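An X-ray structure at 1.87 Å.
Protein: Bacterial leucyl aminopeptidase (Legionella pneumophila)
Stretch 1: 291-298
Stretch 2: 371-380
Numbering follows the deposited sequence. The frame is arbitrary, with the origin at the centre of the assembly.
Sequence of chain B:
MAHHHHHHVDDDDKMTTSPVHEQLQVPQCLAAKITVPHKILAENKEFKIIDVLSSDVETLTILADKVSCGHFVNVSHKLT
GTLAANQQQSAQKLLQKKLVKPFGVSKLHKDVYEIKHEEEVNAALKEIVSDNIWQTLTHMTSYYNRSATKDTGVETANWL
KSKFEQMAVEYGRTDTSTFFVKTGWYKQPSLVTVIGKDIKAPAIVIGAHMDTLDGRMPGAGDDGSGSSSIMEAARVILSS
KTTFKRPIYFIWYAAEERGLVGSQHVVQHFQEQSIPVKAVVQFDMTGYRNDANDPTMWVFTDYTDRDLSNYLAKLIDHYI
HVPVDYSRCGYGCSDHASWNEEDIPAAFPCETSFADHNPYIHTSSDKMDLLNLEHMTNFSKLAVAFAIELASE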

# COMPACT_ATOMS: atom_id res chain seq x y z
N ASP B 291 -22.50 0.55 -10.02
CA ASP B 291 -23.06 1.35 -11.14
C ASP B 291 -22.61 0.57 -12.37
O ASP B 291 -21.42 0.44 -12.62
CB ASP B 291 -22.45 2.72 -11.01
CG ASP B 291 -22.76 3.65 -12.17
OD1 ASP B 291 -23.45 3.27 -13.15
OD2 ASP B 291 -22.26 4.80 -12.05
N ALA B 292 -23.55 0.11 -13.17
CA ALA B 292 -23.26 -0.70 -14.34
C ALA B 292 -22.26 0.02 -15.30
O ALA B 292 -21.47 -0.62 -15.92
CB ALA B 292 -24.57 -1.09 -15.08
N ASN B 293 -22.28 1.35 -15.35
CA ASN B 293 -21.43 2.08 -16.24
C ASN B 293 -20.05 2.33 -15.71
O ASN B 293 -19.26 2.88 -16.42
CB ASN B 293 -22.07 3.46 -16.56
CG ASN B 293 -23.37 3.33 -17.27
OD1 ASN B 293 -24.27 4.14 -17.03
ND2 ASN B 293 -23.50 2.33 -18.14
N ASP B 294 -19.77 1.96 -14.45
CA ASP B 294 -18.47 2.28 -13.84
C ASP B 294 -17.73 0.98 -13.63
O ASP B 294 -18.15 0.18 -12.77
CB ASP B 294 -18.68 3.02 -12.51
CG ASP B 294 -17.40 3.31 -11.80
OD1 ASP B 294 -16.32 2.88 -12.20
OD2 ASP B 294 -17.49 4.07 -10.83
N PRO B 295 -16.65 0.76 -14.40
CA PRO B 295 -15.96 -0.53 -14.38
C PRO B 295 -14.78 -0.65 -13.43
O PRO B 295 -14.03 -1.59 -13.53
CB PRO B 295 -15.51 -0.63 -15.82
CG PRO B 295 -15.05 0.82 -16.15
CD PRO B 295 -16.03 1.68 -15.39
N THR B 296 -14.57 0.33 -12.53
CA THR B 296 -13.56 0.33 -11.52
C THR B 296 -13.43 -1.03 -10.81
O THR B 296 -14.45 -1.67 -10.45
CB THR B 296 -13.92 1.41 -10.47
OG1 THR B 296 -13.96 2.72 -11.07
CG2 THR B 296 -12.90 1.44 -9.30
N MET B 297 -12.19 -1.44 -10.60
CA MET B 297 -11.87 -2.61 -9.82
C MET B 297 -11.15 -2.15 -8.56
O MET B 297 -10.41 -1.21 -8.59
CB MET B 297 -11.02 -3.62 -10.65
CG MET B 297 -11.81 -4.15 -11.88
SD MET B 297 -10.70 -4.97 -13.10
CE MET B 297 -10.59 -6.52 -12.28
N TRP B 298 -11.39 -2.83 -7.45
CA TRP B 298 -11.00 -2.40 -6.11
C TRP B 298 -9.89 -3.29 -5.58
O TRP B 298 -10.00 -4.50 -5.62
CB TRP B 298 -12.23 -2.40 -5.20
CG TRP B 298 -13.18 -1.34 -5.59
CD1 TRP B 298 -14.18 -1.45 -6.57
CD2 TRP B 298 -13.33 -0.02 -5.03
NE1 TRP B 298 -14.87 -0.27 -6.64
CE2 TRP B 298 -14.41 0.60 -5.69
CE3 TRP B 298 -12.71 0.67 -3.99
CZ2 TRP B 298 -14.81 1.87 -5.42
CZ3 TRP B 298 -13.18 1.97 -3.68
CH2 TRP B 298 -14.21 2.54 -4.38
N LEU B 371 -25.69 -9.57 -11.62
CA LEU B 371 -24.28 -9.46 -11.97
C LEU B 371 -23.97 -8.92 -13.37
O LEU B 371 -24.83 -8.88 -14.18
CB LEU B 371 -23.54 -10.76 -11.75
CG LEU B 371 -23.77 -11.50 -10.44
CD1 LEU B 371 -22.95 -12.76 -10.38
CD2 LEU B 371 -23.51 -10.62 -9.25
N ASN B 372 -22.73 -8.55 -13.61
CA ASN B 372 -22.27 -7.96 -14.86
C ASN B 372 -21.15 -8.85 -15.42
O ASN B 372 -20.05 -9.03 -14.82
CB ASN B 372 -21.76 -6.60 -14.53
CG ASN B 372 -21.30 -5.82 -15.74
OD1 ASN B 372 -20.24 -6.10 -16.33
ND2 ASN B 372 -22.08 -4.76 -16.07
N LEU B 373 -21.39 -9.36 -16.61
CA LEU B 373 -20.48 -10.33 -17.19
C LEU B 373 -19.19 -9.70 -17.64
O LEU B 373 -18.13 -10.35 -17.53
CB LEU B 373 -21.16 -11.15 -18.33
CG LEU B 373 -20.33 -12.15 -19.07
CD1 LEU B 373 -19.77 -13.16 -18.08
CD2 LEU B 373 -21.30 -12.84 -20.08
N GLU B 374 -19.22 -8.44 -18.03
CA GLU B 374 -17.99 -7.77 -18.40
C GLU B 374 -17.07 -7.67 -17.13
O GLU B 374 -15.90 -7.86 -17.25
CB GLU B 374 -18.27 -6.37 -18.91
CG GLU B 374 -17.04 -5.66 -19.36
CD GLU B 374 -17.34 -4.30 -19.93
OE1 GLU B 374 -17.72 -4.25 -21.11
OE2 GLU B 374 -17.21 -3.29 -19.21
N HIS B 375 -17.63 -7.37 -15.98
CA HIS B 375 -16.86 -7.30 -14.72
C HIS B 375 -16.22 -8.66 -14.42
O HIS B 375 -15.07 -8.75 -14.23
CB HIS B 375 -17.79 -6.93 -13.59
CG HIS B 375 -17.20 -5.99 -12.59
ND1 HIS B 375 -17.57 -5.97 -11.26
CD2 HIS B 375 -16.32 -4.99 -12.73
CE1 HIS B 375 -16.92 -5.02 -10.63
NE2 HIS B 375 -16.15 -4.41 -11.50
N MET B 376 -16.99 -9.73 -14.51
CA MET B 376 -16.48 -11.07 -14.24
C MET B 376 -15.39 -11.43 -15.19
O MET B 376 -14.44 -12.06 -14.83
CB MET B 376 -17.59 -12.11 -14.30
CG MET B 376 -18.58 -12.01 -13.17
SD MET B 376 -19.76 -13.33 -12.95
CE MET B 376 -20.89 -13.07 -14.29
N THR B 377 -15.56 -11.03 -16.43
CA THR B 377 -14.53 -11.27 -17.48
C THR B 377 -13.22 -10.50 -17.17
O THR B 377 -12.11 -11.00 -17.31
CB THR B 377 -15.10 -10.89 -18.89
OG1 THR B 377 -16.26 -11.67 -19.14
CG2 THR B 377 -14.15 -11.12 -19.93
N ASN B 378 -13.37 -9.27 -16.70
CA ASN B 378 -12.21 -8.46 -16.30
C ASN B 378 -11.40 -9.09 -15.17
O ASN B 378 -10.17 -9.08 -15.21
CB ASN B 378 -12.67 -7.01 -15.95
CG ASN B 378 -12.94 -6.15 -17.18
OD1 ASN B 378 -13.54 -5.01 -17.08
ND2 ASN B 378 -12.53 -6.64 -18.37
N PHE B 379 -12.08 -9.64 -14.21
CA PHE B 379 -11.41 -10.38 -13.15
C PHE B 379 -10.72 -11.65 -13.62
O PHE B 379 -9.55 -11.91 -13.22
CB PHE B 379 -12.36 -10.64 -11.95
CG PHE B 379 -12.61 -9.42 -11.14
CD1 PHE B 379 -11.73 -9.03 -10.12
CD2 PHE B 379 -13.68 -8.65 -11.40
CE1 PHE B 379 -12.04 -7.89 -9.32
CE2 PHE B 379 -13.91 -7.42 -10.73
CZ PHE B 379 -13.08 -7.06 -9.69
N SER B 380 -11.35 -12.33 -14.60
CA SER B 380 -10.75 -13.51 -15.18
C SER B 380 -9.48 -13.12 -15.91
O SER B 380 -8.42 -13.80 -15.82
CB SER B 380 -11.79 -14.22 -16.07
OG SER B 380 -11.32 -15.49 -16.44
O HOH W 1 -22.12 -2.56 -18.16

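The two stretches, at least 78 residues apart in sequence wherever they touch, meet along a modest contact that buries 330 Å² in total. Stretch 1 opens with a type I beta turn from Asp291 to Asp294, passes through Pro295 and Thr296 as loop, and enters a strand at Met297. Stretch 2 begins as loop and becomes helical at Leu373. The chains run past each other in the same order, Ala292 lying nearest Asn372 (CA to CA 7.3 Å) and Pro295 nearest His375 (CA to CA 6.8 Å), so the turn faces the start of the helix and the start of the strand lies beside its later residues.

Each partner is organised by its own hydrogen bonds. In the turn, Asp294 N donates to Asp291 O at 2.9 Å, and the side chain of Asp291 adds a second tie, with Asn293 N donating to Asp291 OD1 at 3.1 Å. Asp294 OD1 then accepts from both Thr296 N, at 3.1 Å, and Thr296 OG1, at 2.6 Å, which braces the loop on the approach to the strand. The CA-to-CB bonds of Asp294 and Thr296 point away from the helix, leaving the backbone of Thr296 to make the polar contact. On the other side, Asn372 is the N-cap: its OD1 accepts from His375 N at 2.9 Å, satisfying an amide that has no carbonyl one turn earlier within the helix. From there the regular backbone pattern takes over, as in Phe379 N to His375 O at 3.1 Å.

Direct polar bonding between the stretches is sparse. Its sole hydrogen bond runs from His375 NE2 to Thr296 O, 3.4 Å long and therefore weak, although its N-H...O angle of 167° is nearly straight. The carbonyl approaches the imidazole at its edge, near the ring plane, where the N-H points. The CA-to-CB bond of His375 is directed sideways, but the ring brings the end of the side chain closer to the loop.

A water supplies a second polar link. Ala292 O and Asn372 ND2 are 4.2 Å apart, too far for a direct bond, and water 1 fills the gap, donating to Ala292 O at 3.0 Å and accepting from Asn372 ND2 at 3.0 Å. The Asn372 side chain thus caps the helix through its oxygen and reaches the turn through its nitrogen.

The apolar part of the contact centres on Met297, which has the largest area covered by the other stretch. Its CA-to-CB bond points sideways, yet its extended chi2 and p chi3 carry the thioether to the helix. Met297 CE sits over one face of the Phe379 ring, 3.4 Å from the centroid and only 8° off the normal, a CH-pi arrangement in which the sulfur-polarised methyl meets the electron-rich ring. Met297 SD lies farther back, 4.8 Å from the same centroid, and also packs 4.0 Å from Asn378 CB.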